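PDB 3D0C: dihydrodipicolinate synthase from Oceanobacillus iheyensis HTE831, which probably catalyses the condensation of pyruvate with aspartate semialdehyde to 4-hydroxy-tetrahydrodipicolinate, an early step of lysine biosynthesis. Local coordinates for residues Lys10-Ile15 with Asn188-Cys193; Phe202-His205 with Gly210-Ser213; Gln178-Val183 with Ala206-Phe211; Asp152-Leu157 with Val164-Ala169; Asp37-Leu42 with Glu48-Asn53. The protein carries 1 engineered substitution. All blocks are in the same frame, centred on the assembly; numbering follows the deposited sequence.

Contact 1 of 5, residues Lys10-Ile15 with Asn188-Cys193; sequences KRFSTI and NVAFIC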
# COMPACT_ATOMS: atom_id res chain seq x y z
N LYS A 10 0.33 -18.35 -23.17
CA LYS A 10 -0.06 -19.74 -22.93
C LYS A 10 0.71 -20.37 -21.77
O LYS A 10 0.25 -21.35 -21.17
CB LYS A 10 0.12 -20.57 -24.20
CG LYS A 10 -0.81 -20.17 -25.33
CD LYS A 10 -0.51 -20.97 -26.58
CE LYS A 10 -1.42 -20.58 -27.74
NZ LYS A 10 -0.99 -21.27 -29.00
N ARG A 11 1.87 -19.80 -21.44
CA ARG A 11 2.69 -20.32 -20.35
C ARG A 11 1.99 -20.27 -18.99
O ARG A 11 2.34 -21.02 -18.07
CB ARG A 11 3.98 -19.51 -20.22
CG ARG A 11 4.89 -19.53 -21.44
CD ARG A 11 6.17 -18.78 -21.12
NE ARG A 11 7.11 -18.77 -22.24
CZ ARG A 11 8.40 -18.51 -22.11
NH1 ARG A 11 8.91 -18.24 -20.91
NH2 ARG A 11 9.19 -18.52 -23.17
N PHE A 12 1.00 -19.39 -18.87
CA PHE A 12 0.30 -19.22 -17.60
C PHE A 12 -0.89 -20.14 -17.34
O PHE A 12 -1.58 -20.01 -16.33
CB PHE A 12 -0.09 -17.75 -17.46
CG PHE A 12 1.08 -16.83 -17.61
CD1 PHE A 12 2.01 -16.70 -16.59
CD2 PHE A 12 1.30 -16.15 -18.81
CE1 PHE A 12 3.14 -15.92 -16.75
CE2 PHE A 12 2.43 -15.36 -18.98
CZ PHE A 12 3.35 -15.24 -17.95
N SER A 13 -1.12 -21.08 -18.26
CA SER A 13 -2.20 -22.04 -18.09
C SER A 13 -1.68 -23.15 -17.19
O SER A 13 -1.54 -24.30 -17.61
CB SER A 13 -2.62 -22.63 -19.45
OG SER A 13 -3.22 -21.63 -20.25
N THR A 14 -1.37 -22.79 -15.95
CA THR A 14 -0.83 -23.73 -14.98
C THR A 14 -0.81 -23.02 -13.63
O THR A 14 -1.47 -22.00 -13.45
CB THR A 14 0.61 -24.13 -15.37
OG1 THR A 14 1.09 -25.18 -14.51
CG2 THR A 14 1.53 -22.93 -15.25
N ILE A 15 -0.05 -23.56 -12.68
CA ILE A 15 0.05 -22.92 -11.38
C ILE A 15 1.21 -21.92 -11.37
O ILE A 15 2.32 -22.24 -11.80
CB ILE A 15 0.30 -23.95 -10.25
CG1 ILE A 15 -0.93 -24.86 -10.09
CG2 ILE A 15 0.64 -23.23 -8.95
CD1 ILE A 15 -0.80 -25.90 -8.98
N ASN A 188 -4.59 -11.83 -26.59
CA ASN A 188 -3.63 -12.69 -25.92
C ASN A 188 -3.34 -12.33 -24.47
O ASN A 188 -2.20 -12.06 -24.10
CB ASN A 188 -2.32 -12.71 -26.72
CG ASN A 188 -2.51 -13.26 -28.11
OD1 ASN A 188 -3.05 -14.35 -28.28
ND2 ASN A 188 -2.07 -12.51 -29.11
N VAL A 189 -4.39 -12.35 -23.66
CA VAL A 189 -4.26 -12.04 -22.24
C VAL A 189 -4.75 -13.24 -21.45
O VAL A 189 -5.93 -13.60 -21.53
CB VAL A 189 -5.09 -10.81 -21.84
CG1 VAL A 189 -4.96 -10.56 -20.34
CG2 VAL A 189 -4.64 -9.59 -22.62
N ALA A 190 -3.86 -13.87 -20.70
CA ALA A 190 -4.24 -15.03 -19.89
C ALA A 190 -4.81 -14.55 -18.55
O ALA A 190 -4.19 -13.75 -17.85
CB ALA A 190 -3.02 -15.91 -19.64
N PHE A 191 -6.01 -15.03 -18.21
CA PHE A 191 -6.64 -14.67 -16.95
C PHE A 191 -6.33 -15.73 -15.91
O PHE A 191 -6.72 -16.90 -16.04
CB PHE A 191 -8.16 -14.51 -17.14
CG PHE A 191 -8.56 -13.16 -17.65
CD1 PHE A 191 -8.70 -12.09 -16.77
CD2 PHE A 191 -8.73 -12.94 -19.01
CE1 PHE A 191 -9.01 -10.81 -17.25
CE2 PHE A 191 -9.04 -11.66 -19.50
CZ PHE A 191 -9.18 -10.59 -18.61
N ILE A 192 -5.59 -15.31 -14.89
CA ILE A 192 -5.17 -16.18 -13.80
C ILE A 192 -5.91 -15.82 -12.53
O ILE A 192 -6.08 -14.65 -12.21
CB ILE A 192 -3.67 -15.98 -13.52
CG1 ILE A 192 -2.86 -16.21 -14.79
CG2 ILE A 192 -3.22 -16.92 -12.40
CD1 ILE A 192 -1.38 -15.89 -14.63
N CYS A 193 -6.37 -16.83 -11.80
CA CYS A 193 -7.03 -16.59 -10.53
C CYS A 193 -5.93 -16.19 -9.54
O CYS A 193 -5.09 -17.01 -9.18
CB CYS A 193 -7.72 -17.85 -10.01
SG CYS A 193 -8.37 -17.66 -8.33
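The phenyl ring of F12 is the one flat group here that reaches across, and it is approached obliquely: the CD1 methyl of I192 and the CB methyl of A190 both gather near its root, while the far end of the ring runs on away from residues 188-193. F12 CB makes the nearest approach, 3.6 Å from I192 CD1. The same methyl reaches the start of the ring, with I192 CD1 4.0 Å from F12 CG. A190 offers only its single methyl, whose CB rests 4.1 Å from F12 CB. All three residues are buried, and no hydrogen bond joins the two segments. The I192 side chain is extended, with CD1 anti to CA (chi2 174°), and this stretches the terminal methyl out to F12; the two side chains cross obliquely. This is a worked case of how a TIM barrel is filled at its N-terminal end. Residues 10-15 lead from helix 5-9 into the first strand, 15-17, and the seventh strand, 190-193, presents A190 and I192 to the barrel interior; F12 also touches V164 of strand 163-168. I192 in turn lies against K167, the predicted Schiff-base lysine, so the apolar group that meets F12 also belongs to the surroundings of the probable active site. Directly after F12 the chain turns sharply: S13 is the centre of an inverse gamma turn, closed by a weak bond of 2.8 Å from T14 N to F12 O.

Contact 2 of 5, residues Phe202-His205 with Gly210-Ser213; sequences FFYH and GFTS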
# COMPACT_ATOMS: atom_id res chain seq x y z
N PHE A 202 -14.03 -21.84 -8.89
CA PHE A 202 -15.06 -20.93 -9.38
C PHE A 202 -14.55 -20.06 -10.52
O PHE A 202 -15.28 -19.82 -11.48
CB PHE A 202 -15.57 -20.07 -8.22
CG PHE A 202 -16.07 -20.89 -7.07
CD1 PHE A 202 -17.28 -21.58 -7.17
CD2 PHE A 202 -15.29 -21.06 -5.93
CE1 PHE A 202 -17.69 -22.43 -6.15
CE2 PHE A 202 -15.69 -21.91 -4.92
CZ PHE A 202 -16.90 -22.60 -5.03
N PHE A 203 -13.30 -19.61 -10.42
CA PHE A 203 -12.71 -18.79 -11.47
C PHE A 203 -12.57 -19.59 -12.75
O PHE A 203 -12.76 -19.05 -13.85
CB PHE A 203 -11.33 -18.28 -11.05
CG PHE A 203 -11.36 -16.98 -10.29
CD1 PHE A 203 -12.08 -16.86 -9.11
CD2 PHE A 203 -10.66 -15.88 -10.76
CE1 PHE A 203 -12.10 -15.66 -8.40
CE2 PHE A 203 -10.67 -14.68 -10.07
CZ PHE A 203 -11.39 -14.56 -8.88
N TYR A 204 -12.23 -20.87 -12.60
CA TYR A 204 -12.05 -21.77 -13.74
C TYR A 204 -13.35 -21.97 -14.49
O TYR A 204 -13.38 -21.95 -15.72
CB TYR A 204 -11.51 -23.12 -13.28
CG TYR A 204 -10.03 -23.28 -13.50
CD1 TYR A 204 -9.11 -22.54 -12.75
CD2 TYR A 204 -9.53 -24.15 -14.48
CE1 TYR A 204 -7.74 -22.66 -12.96
CE2 TYR A 204 -8.16 -24.28 -14.70
CZ TYR A 204 -7.27 -23.53 -13.94
OH TYR A 204 -5.91 -23.64 -14.14
N HIS A 205 -14.42 -22.19 -13.74
CA HIS A 205 -15.72 -22.37 -14.36
C HIS A 205 -16.06 -21.11 -15.15
O HIS A 205 -16.75 -21.18 -16.17
CB HIS A 205 -16.80 -22.63 -13.31
CG HIS A 205 -18.18 -22.66 -13.87
ND1 HIS A 205 -18.61 -23.63 -14.76
CD2 HIS A 205 -19.23 -21.82 -13.71
CE1 HIS A 205 -19.85 -23.38 -15.12
NE2 HIS A 205 -20.25 -22.28 -14.50
N GLY A 210 -5.59 -20.54 -15.05
CA GLY A 210 -4.53 -20.87 -14.11
C GLY A 210 -4.79 -20.22 -12.77
O GLY A 210 -5.77 -19.50 -12.60
N PHE A 211 -3.93 -20.50 -11.80
CA PHE A 211 -4.11 -19.89 -10.50
C PHE A 211 -2.79 -19.75 -9.75
O PHE A 211 -1.86 -20.53 -9.97
CB PHE A 211 -5.15 -20.67 -9.67
CG PHE A 211 -4.73 -22.07 -9.28
CD1 PHE A 211 -3.96 -22.28 -8.14
CD2 PHE A 211 -5.16 -23.17 -10.02
CE1 PHE A 211 -3.63 -23.58 -7.73
CE2 PHE A 211 -4.83 -24.47 -9.62
CZ PHE A 211 -4.07 -24.67 -8.47
N THR A 212 -2.70 -18.72 -8.92
CA THR A 212 -1.49 -18.49 -8.13
C THR A 212 -1.59 -19.39 -6.90
O THR A 212 -2.68 -19.83 -6.54
CB THR A 212 -1.39 -17.03 -7.63
OG1 THR A 212 -2.53 -16.73 -6.82
CG2 THR A 212 -1.32 -16.05 -8.80
N SER A 213 -0.46 -19.65 -6.26
CA SER A 213 -0.47 -20.49 -5.06
C SER A 213 0.69 -20.23 -4.13
O SER A 213 1.80 -19.95 -4.59
CB SER A 213 -0.45 -21.98 -5.44
OG SER A 213 -0.34 -22.80 -4.28
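Y204 brings the outer end of its phenol obliquely against the backbone of G210, with the CZ atom of Y204 3.6 Å from G210 N and the hydroxyl beyond it. The Y204 OH stands 3.1 Å from G210 CA. It is nearly as close to G210 N, but the angle there is too poor for a hydrogen bond; the probable partner of the hydroxyl is instead the carbonyl oxygen of V209, one residue earlier. The neighbouring side chain is met differently. Y204 CE1 comes to the rim of the F211 ring, close to the plane of that ring and 3.9 Å from F211 CD2. F211 points toward the helix, its ring in the crowded position between backbone N and carbonyl carbon (chi1 66°). Helix and strand here are consecutive parts of the beta-alpha-beta unit formed by strand 190-193, helix 196-206 and strand 210-213, the last such crossover before the barrel closes on strand 15-17. Helix 220-232 packs beside them, its L227 touching both aromatic rings. The principle illustrated is that one tyrosine can serve two environments: its ring carbon CE1 shares an apolar contact with F211, while its hydroxyl lies beside the polar backbone of G210. If the bond to V209 forms, the main chain supplies an acceptor for the phenol hydroxyl in an otherwise largely apolar interface.

Contact 3 of 5, residues Gln178-Val183 with Ala206-Phe211; sequences QVMRAV and AGAVGF. Engineered in segment 178-183: M180 (natural residue Ile).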
# COMPACT_ATOMS: atom_id res chain seq x y z
N GLN A 178 -17.63 -11.38 -16.44
CA GLN A 178 -17.83 -10.28 -17.38
C GLN A 178 -16.55 -9.85 -18.09
O GLN A 178 -16.48 -9.83 -19.33
CB GLN A 178 -18.43 -9.08 -16.68
CG GLN A 178 -19.86 -9.28 -16.19
CD GLN A 178 -20.24 -8.25 -15.15
OE1 GLN A 178 -19.68 -7.14 -15.12
NE2 GLN A 178 -21.20 -8.59 -14.29
N VAL A 179 -15.52 -9.48 -17.33
CA VAL A 179 -14.28 -9.03 -17.94
C VAL A 179 -13.67 -10.07 -18.89
O VAL A 179 -13.18 -9.72 -19.97
CB VAL A 179 -13.23 -8.59 -16.86
CG1 VAL A 179 -12.69 -9.80 -16.12
CG2 VAL A 179 -12.11 -7.82 -17.52
N MSE A 180 -13.72 -11.34 -18.51
CA MSE A 180 -13.16 -12.39 -19.37
C MSE A 180 -13.92 -12.60 -20.68
O MSE A 180 -13.34 -13.02 -21.69
CB MSE A 180 -13.05 -13.70 -18.61
CG MSE A 180 -12.06 -13.63 -17.47
SE MSE A 180 -11.59 -15.36 -16.76
CE MSE A 180 -13.30 -15.77 -15.96
N ARG A 181 -15.21 -12.31 -20.68
CA ARG A 181 -16.00 -12.47 -21.89
C ARG A 181 -15.80 -11.23 -22.76
O ARG A 181 -15.97 -11.27 -23.98
CB ARG A 181 -17.48 -12.64 -21.56
CG ARG A 181 -17.82 -13.96 -20.87
CD ARG A 181 -19.30 -14.05 -20.54
NE ARG A 181 -20.16 -13.95 -21.72
CZ ARG A 181 -20.18 -14.84 -22.71
NH1 ARG A 181 -19.40 -15.91 -22.67
NH2 ARG A 181 -20.99 -14.66 -23.74
N ALA A 182 -15.42 -10.13 -22.11
CA ALA A 182 -15.23 -8.86 -22.81
C ALA A 182 -13.92 -8.77 -23.60
O ALA A 182 -13.87 -8.14 -24.65
CB ALA A 182 -15.31 -7.72 -21.82
N VAL A 183 -12.87 -9.40 -23.08
CA VAL A 183 -11.57 -9.38 -23.74
C VAL A 183 -11.47 -10.45 -24.82
O VAL A 183 -11.58 -11.64 -24.53
CB VAL A 183 -10.43 -9.58 -22.72
CG1 VAL A 183 -9.08 -9.49 -23.42
CG2 VAL A 183 -10.54 -8.55 -21.62
N ALA A 206 -15.56 -19.97 -14.68
CA ALA A 206 -15.82 -18.68 -15.34
C ALA A 206 -14.94 -18.46 -16.57
O ALA A 206 -15.28 -17.65 -17.44
CB ALA A 206 -15.64 -17.53 -14.33
N GLY A 207 -13.82 -19.16 -16.66
CA GLY A 207 -12.95 -19.01 -17.81
C GLY A 207 -11.47 -18.89 -17.52
O GLY A 207 -10.65 -18.93 -18.44
N ALA A 208 -11.10 -18.72 -16.25
CA ALA A 208 -9.68 -18.60 -15.90
C ALA A 208 -8.93 -19.84 -16.37
O ALA A 208 -9.51 -20.91 -16.48
CB ALA A 208 -9.53 -18.41 -14.39
N VAL A 209 -7.63 -19.68 -16.64
CA VAL A 209 -6.81 -20.79 -17.13
C VAL A 209 -5.67 -21.18 -16.21
O VAL A 209 -4.86 -22.04 -16.54
CB VAL A 209 -6.21 -20.44 -18.51
CG1 VAL A 209 -7.33 -20.08 -19.49
CG2 VAL A 209 -5.23 -19.28 -18.38
N GLY A 210 -5.59 -20.54 -15.05
CA GLY A 210 -4.53 -20.87 -14.11
C GLY A 210 -4.79 -20.22 -12.77
O GLY A 210 -5.77 -19.50 -12.60
N PHE A 211 -3.93 -20.50 -11.80
CA PHE A 211 -4.11 -19.89 -10.50
C PHE A 211 -2.79 -19.75 -9.75
O PHE A 211 -1.86 -20.53 -9.97
CB PHE A 211 -5.15 -20.67 -9.67
CG PHE A 211 -4.73 -22.07 -9.28
CD1 PHE A 211 -3.96 -22.28 -8.14
CD2 PHE A 211 -5.16 -23.17 -10.02
CE1 PHE A 211 -3.63 -23.58 -7.73
CE2 PHE A 211 -4.83 -24.47 -9.62
CZ PHE A 211 -4.07 -24.67 -8.47
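A Schellman motif ends helix 196-206, and M180 of the preceding barrel helix, 173-182, packs its side chain against the chain just there, touching A206, G207 and A208. M180 is an engineered residue, isoleucine in the natural sequence, and is present as selenomethionine. Its chain bends at the last torsion (chi3 -69°), so that SE and CE bear on different parts of the turn. CE packs against the last turn of the helix, 3.1 Å from A206 O and 3.4 Å from the methyl A206 CB. SE lies farther along, beside the peptide that joins the next two residues: it is 3.6 Å from G207 C and 3.4 Å from A208 N. G207 has the positive phi (135°) expected of the glycine in such a motif. F191 of strand 190-193 also touches M180. In this engineered form, the long side chain meets mostly main-chain atoms, without hydrogen-bonding to them. The A208 N beside the selenium is probably bonded back to F203 O within the motif, which implies that the selenium contributes close van der Waals contact, while the polar partner of A208 N is probably supplied by the motif itself.

Contact 4 of 5, residues Asp152-Leu157 with Val164-Ala169; sequences DVIKEL and VGIKYA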
# COMPACT_ATOMS: atom_id res chain seq x y z
N ASP A 152 -12.84 -1.87 -16.79
CA ASP A 152 -12.52 -1.24 -18.07
C ASP A 152 -11.05 -0.85 -18.14
O ASP A 152 -10.52 -0.59 -19.22
CB ASP A 152 -13.39 -0.01 -18.29
CG ASP A 152 -14.86 -0.34 -18.52
OD1 ASP A 152 -15.18 -1.46 -18.99
OD2 ASP A 152 -15.69 0.54 -18.24
N VAL A 153 -10.38 -0.79 -16.99
CA VAL A 153 -8.95 -0.47 -16.96
C VAL A 153 -8.24 -1.62 -17.69
O VAL A 153 -7.34 -1.40 -18.51
CB VAL A 153 -8.40 -0.41 -15.52
CG1 VAL A 153 -6.86 -0.36 -15.53
CG2 VAL A 153 -8.98 0.79 -14.80
N ILE A 154 -8.67 -2.83 -17.37
CA ILE A 154 -8.13 -4.04 -17.97
C ILE A 154 -8.47 -4.06 -19.47
O ILE A 154 -7.60 -4.30 -20.30
CB ILE A 154 -8.72 -5.31 -17.30
CG1 ILE A 154 -8.19 -5.45 -15.87
CG2 ILE A 154 -8.37 -6.54 -18.12
CD1 ILE A 154 -8.88 -6.54 -15.06
N LYS A 155 -9.74 -3.81 -19.78
CA LYS A 155 -10.21 -3.80 -21.17
C LYS A 155 -9.42 -2.82 -22.03
O LYS A 155 -9.04 -3.14 -23.17
CB LYS A 155 -11.71 -3.45 -21.21
CG LYS A 155 -12.59 -4.51 -20.54
CD LYS A 155 -14.03 -4.04 -20.36
CE LYS A 155 -14.71 -3.71 -21.68
NZ LYS A 155 -16.14 -3.34 -21.46
N GLU A 156 -9.17 -1.65 -21.48
CA GLU A 156 -8.41 -0.60 -22.15
C GLU A 156 -6.97 -1.03 -22.47
O GLU A 156 -6.45 -0.75 -23.55
CB GLU A 156 -8.37 0.65 -21.27
CG GLU A 156 -7.29 1.64 -21.63
CD GLU A 156 -7.78 2.69 -22.59
OE1 GLU A 156 -8.33 2.32 -23.65
OE2 GLU A 156 -7.61 3.89 -22.29
N LEU A 157 -6.35 -1.74 -21.54
CA LEU A 157 -4.96 -2.17 -21.70
C LEU A 157 -4.72 -3.50 -22.43
O LEU A 157 -3.65 -3.71 -22.99
CB LEU A 157 -4.30 -2.25 -20.33
CG LEU A 157 -4.26 -0.96 -19.51
CD1 LEU A 157 -3.84 -1.27 -18.09
CD2 LEU A 157 -3.30 0.02 -20.16
N VAL A 164 0.42 -9.59 -21.25
CA VAL A 164 0.09 -10.98 -21.55
C VAL A 164 -0.72 -11.73 -20.50
O VAL A 164 -1.03 -12.92 -20.67
CB VAL A 164 1.38 -11.78 -21.80
CG1 VAL A 164 2.11 -11.23 -23.02
CG2 VAL A 164 2.27 -11.71 -20.57
N GLY A 165 -1.06 -11.05 -19.41
CA GLY A 165 -1.85 -11.70 -18.39
C GLY A 165 -2.38 -10.79 -17.30
O GLY A 165 -1.86 -9.70 -17.08
N ILE A 166 -3.44 -11.24 -16.64
CA ILE A 166 -4.04 -10.52 -15.53
C ILE A 166 -4.24 -11.50 -14.39
O ILE A 166 -4.92 -12.51 -14.55
CB ILE A 166 -5.44 -9.95 -15.85
CG1 ILE A 166 -5.39 -9.01 -17.06
CG2 ILE A 166 -5.96 -9.17 -14.64
CD1 ILE A 166 -4.60 -7.74 -16.82
N LYS A 167 -3.62 -11.23 -13.24
CA LYS A 167 -3.83 -12.06 -12.07
C LYS A 167 -5.01 -11.35 -11.40
O LYS A 167 -4.83 -10.42 -10.62
CB LYS A 167 -2.61 -12.06 -11.14
CG LYS A 167 -1.53 -13.04 -11.57
CD LYS A 167 -0.38 -13.04 -10.57
CE LYS A 167 0.60 -14.14 -10.89
NZ LYS A 167 1.21 -13.95 -12.24
N TYR A 168 -6.22 -11.78 -11.76
CA TYR A 168 -7.44 -11.17 -11.24
C TYR A 168 -7.65 -11.60 -9.80
O TYR A 168 -7.87 -12.78 -9.52
CB TYR A 168 -8.65 -11.58 -12.09
CG TYR A 168 -9.81 -10.61 -12.00
CD1 TYR A 168 -9.81 -9.43 -12.75
CD2 TYR A 168 -10.88 -10.84 -11.14
CE1 TYR A 168 -10.85 -8.51 -12.65
CE2 TYR A 168 -11.93 -9.92 -11.03
CZ TYR A 168 -11.90 -8.76 -11.78
OH TYR A 168 -12.92 -7.84 -11.67
N ALA A 169 -7.61 -10.63 -8.89
CA ALA A 169 -7.76 -10.94 -7.47
C ALA A 169 -8.95 -10.31 -6.77
O ALA A 169 -8.90 -10.08 -5.57
CB ALA A 169 -6.46 -10.57 -6.73
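I154 points from helix 152-157 toward I166 and Y168 of the strand that follows. From CB the side chain divides. One branch is the methyl CG2, which meets the side chain of I166, with I154 CG2 4.0 Å from I166 CG1 and slightly farther from its CD1. The other runs through CG1, extended so that CD1 lies anti to CA (chi2 171°), and its tip is shared by two residues. I154 CD1 is 4.0 Å from the methyl CG2 of I166. It also reaches the edge of the Y168 ring, near the ring plane, at 3.7 Å from Y168 CE1 and 3.8 Å from Y168 CD1; the two side chains run at about a right angle. Y168 swings across from the strand with CG anti to the backbone N (chi1 -157°), and the hydroxyl at its end is hydrogen-bonded to D151 OD1, which anchors the outer end of the ring whose edge the isoleucine meets. On the solvent-exposed side of the helix the bonding is of another kind, a salt bridge of 3.2 Å between K155 NZ and D152 OD1, its hydrogen bond weak. The alternation usual in barrel strands is plain: I166 faces the helix, whereas the next residue, K167, is the predicted Schiff-base lysine and turns inward. In the fold, helix 152-157 links strands 140-144 and 163-168 as a beta-alpha-beta unit; I154 additionally touches F144 of the former strand and V179 of the next helix, 173-182.

Contact 5 of 5, residues Asp37-Leu42 with Glu48-Asn53; sequences DNVEFL and EVIVPN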
# COMPACT_ATOMS: atom_id res chain seq x y z
N ASP A 37 16.98 -23.22 -1.74
CA ASP A 37 16.30 -24.47 -1.47
C ASP A 37 14.80 -24.42 -1.68
O ASP A 37 14.19 -25.43 -2.06
CB ASP A 37 16.59 -24.93 -0.04
CG ASP A 37 18.05 -25.30 0.15
OD1 ASP A 37 18.72 -25.58 -0.87
OD2 ASP A 37 18.51 -25.32 1.31
N ASN A 38 14.20 -23.27 -1.43
CA ASN A 38 12.76 -23.15 -1.63
C ASN A 38 12.48 -23.19 -3.13
O ASN A 38 11.51 -23.81 -3.58
CB ASN A 38 12.23 -21.86 -1.02
CG ASN A 38 10.77 -21.62 -1.35
OD1 ASN A 38 9.92 -22.48 -1.08
ND2 ASN A 38 10.47 -20.47 -1.94
N VAL A 39 13.33 -22.52 -3.90
CA VAL A 39 13.20 -22.48 -5.36
C VAL A 39 13.39 -23.88 -5.93
O VAL A 39 12.64 -24.30 -6.83
CB VAL A 39 14.25 -21.51 -5.97
CG1 VAL A 39 14.21 -21.56 -7.49
CG2 VAL A 39 13.98 -20.08 -5.49
N GLU A 40 14.37 -24.62 -5.42
CA GLU A 40 14.63 -25.98 -5.88
C GLU A 40 13.43 -26.87 -5.56
O GLU A 40 13.02 -27.70 -6.38
CB GLU A 40 15.88 -26.57 -5.20
CG GLU A 40 17.21 -26.07 -5.75
CD GLU A 40 17.33 -26.26 -7.26
OE1 GLU A 40 16.77 -27.24 -7.79
OE2 GLU A 40 17.99 -25.42 -7.90
N PHE A 41 12.89 -26.70 -4.37
CA PHE A 41 11.73 -27.46 -3.90
C PHE A 41 10.57 -27.28 -4.87
O PHE A 41 9.91 -28.25 -5.24
CB PHE A 41 11.31 -26.98 -2.51
CG PHE A 41 10.10 -27.67 -1.97
CD1 PHE A 41 10.20 -28.90 -1.34
CD2 PHE A 41 8.84 -27.08 -2.09
CE1 PHE A 41 9.06 -29.54 -0.83
CE2 PHE A 41 7.70 -27.70 -1.59
CZ PHE A 41 7.81 -28.94 -0.96
N LEU A 42 10.31 -26.03 -5.25
CA LEU A 42 9.23 -25.71 -6.17
C LEU A 42 9.46 -26.34 -7.54
O LEU A 42 8.55 -26.92 -8.14
CB LEU A 42 9.09 -24.19 -6.30
CG LEU A 42 8.58 -23.46 -5.05
CD1 LEU A 42 8.79 -21.96 -5.21
CD2 LEU A 42 7.11 -23.79 -4.84
N GLU A 48 6.02 -24.63 -13.03
CA GLU A 48 6.44 -24.16 -14.35
C GLU A 48 6.58 -22.64 -14.42
O GLU A 48 7.22 -22.11 -15.34
CB GLU A 48 5.43 -24.60 -15.41
CG GLU A 48 5.31 -26.11 -15.57
CD GLU A 48 4.16 -26.53 -16.48
OE1 GLU A 48 3.75 -25.73 -17.35
OE2 GLU A 48 3.68 -27.67 -16.33
N VAL A 49 5.95 -21.96 -13.47
CA VAL A 49 5.99 -20.50 -13.40
C VAL A 49 6.28 -20.12 -11.95
O VAL A 49 5.56 -20.52 -11.02
CB VAL A 49 4.63 -19.90 -13.84
CG1 VAL A 49 4.67 -18.38 -13.73
CG2 VAL A 49 4.33 -20.33 -15.26
N ILE A 50 7.35 -19.38 -11.74
CA ILE A 50 7.72 -18.98 -10.39
C ILE A 50 7.69 -17.45 -10.34
O ILE A 50 8.06 -16.78 -11.30
CB ILE A 50 9.12 -19.53 -10.01
CG1 ILE A 50 9.42 -19.20 -8.54
CG2 ILE A 50 10.18 -18.95 -10.93
CD1 ILE A 50 10.67 -19.88 -8.00
N VAL A 51 7.23 -16.91 -9.22
CA VAL A 51 7.11 -15.47 -9.11
C VAL A 51 7.89 -14.83 -7.97
O VAL A 51 7.35 -14.67 -6.87
CB VAL A 51 5.63 -15.06 -8.95
CG1 VAL A 51 5.50 -13.54 -9.02
CG2 VAL A 51 4.78 -15.73 -10.04
N PRO A 52 9.16 -14.47 -8.20
CA PRO A 52 9.94 -13.84 -7.13
C PRO A 52 9.40 -12.43 -6.89
O PRO A 52 8.87 -11.79 -7.81
CB PRO A 52 11.36 -13.85 -7.68
CG PRO A 52 11.15 -13.70 -9.16
CD PRO A 52 9.97 -14.64 -9.42
N ASN A 53 9.52 -11.94 -5.66
CA ASN A 53 9.02 -10.62 -5.30
C ASN A 53 7.51 -10.48 -5.39
O ASN A 53 6.97 -9.44 -5.81
CB ASN A 53 9.72 -9.51 -6.09
CG ASN A 53 11.11 -9.23 -5.55
OD1 ASN A 53 11.34 -9.35 -4.35
ND2 ASN A 53 12.04 -8.85 -6.42
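L42 and V39 meet I50 from a regular helix whose shortest backbone bond within residues 37-42 runs from F41 N to D37 O, 2.9 Å. A second helical bond, from L42 N to N38 O at 3.0 Å, ties down the turn that brings V39 and L42, three residues apart, to the same face. The contact itself rests on one methyl. I50 CD1 lies 4.0 Å from V39 CG1 and an equal 4.0 Å from L42 CD1, and V39 CG2 is only a little farther away. With CG1 anti to the backbone N (chi1 -175°) and CD1 anti to CA, I50 is extended; it crosses both helix side chains at about a right angle. The pair of elements belongs to the beta-alpha-beta unit of strand 15-17, helix 32-44 and strand 49-50. L77 of helix 64-78 touches V39, and V84 of strand 83-88 touches I50, continuing the apolar layer round the barrel. Such a joint exemplifies division of labour: backbone hydrogen bonding runs within the helix and between neighbouring strands, while these two segments meet through buried hydrocarbon alone, a contact without bond directions to satisfy.

Overall arrangement
Contacts 2, 4 and 5 each join a helix to the following strand of one beta-alpha-beta unit, in the layer outside the barrel. Contact 1 lies on the inner side of the sheet, and contact 3, the farthest from the chain centre and only partly buried, joins two successive helices near their ends. The segments of contacts 2 and 3 overlap at G210 and F211, which touch across contact 2 alone; strand 163-168 of contact 4 pairs with strand 190-193 of contact 1, which pairs in turn with strand 210-213. Contact 5 stands across the barrel, about 25 Å from contact 3 between centres. Hydrocarbon dominates contacts 1, 4 and 5, whereas contacts 2 and 3 also involve main-chain atoms.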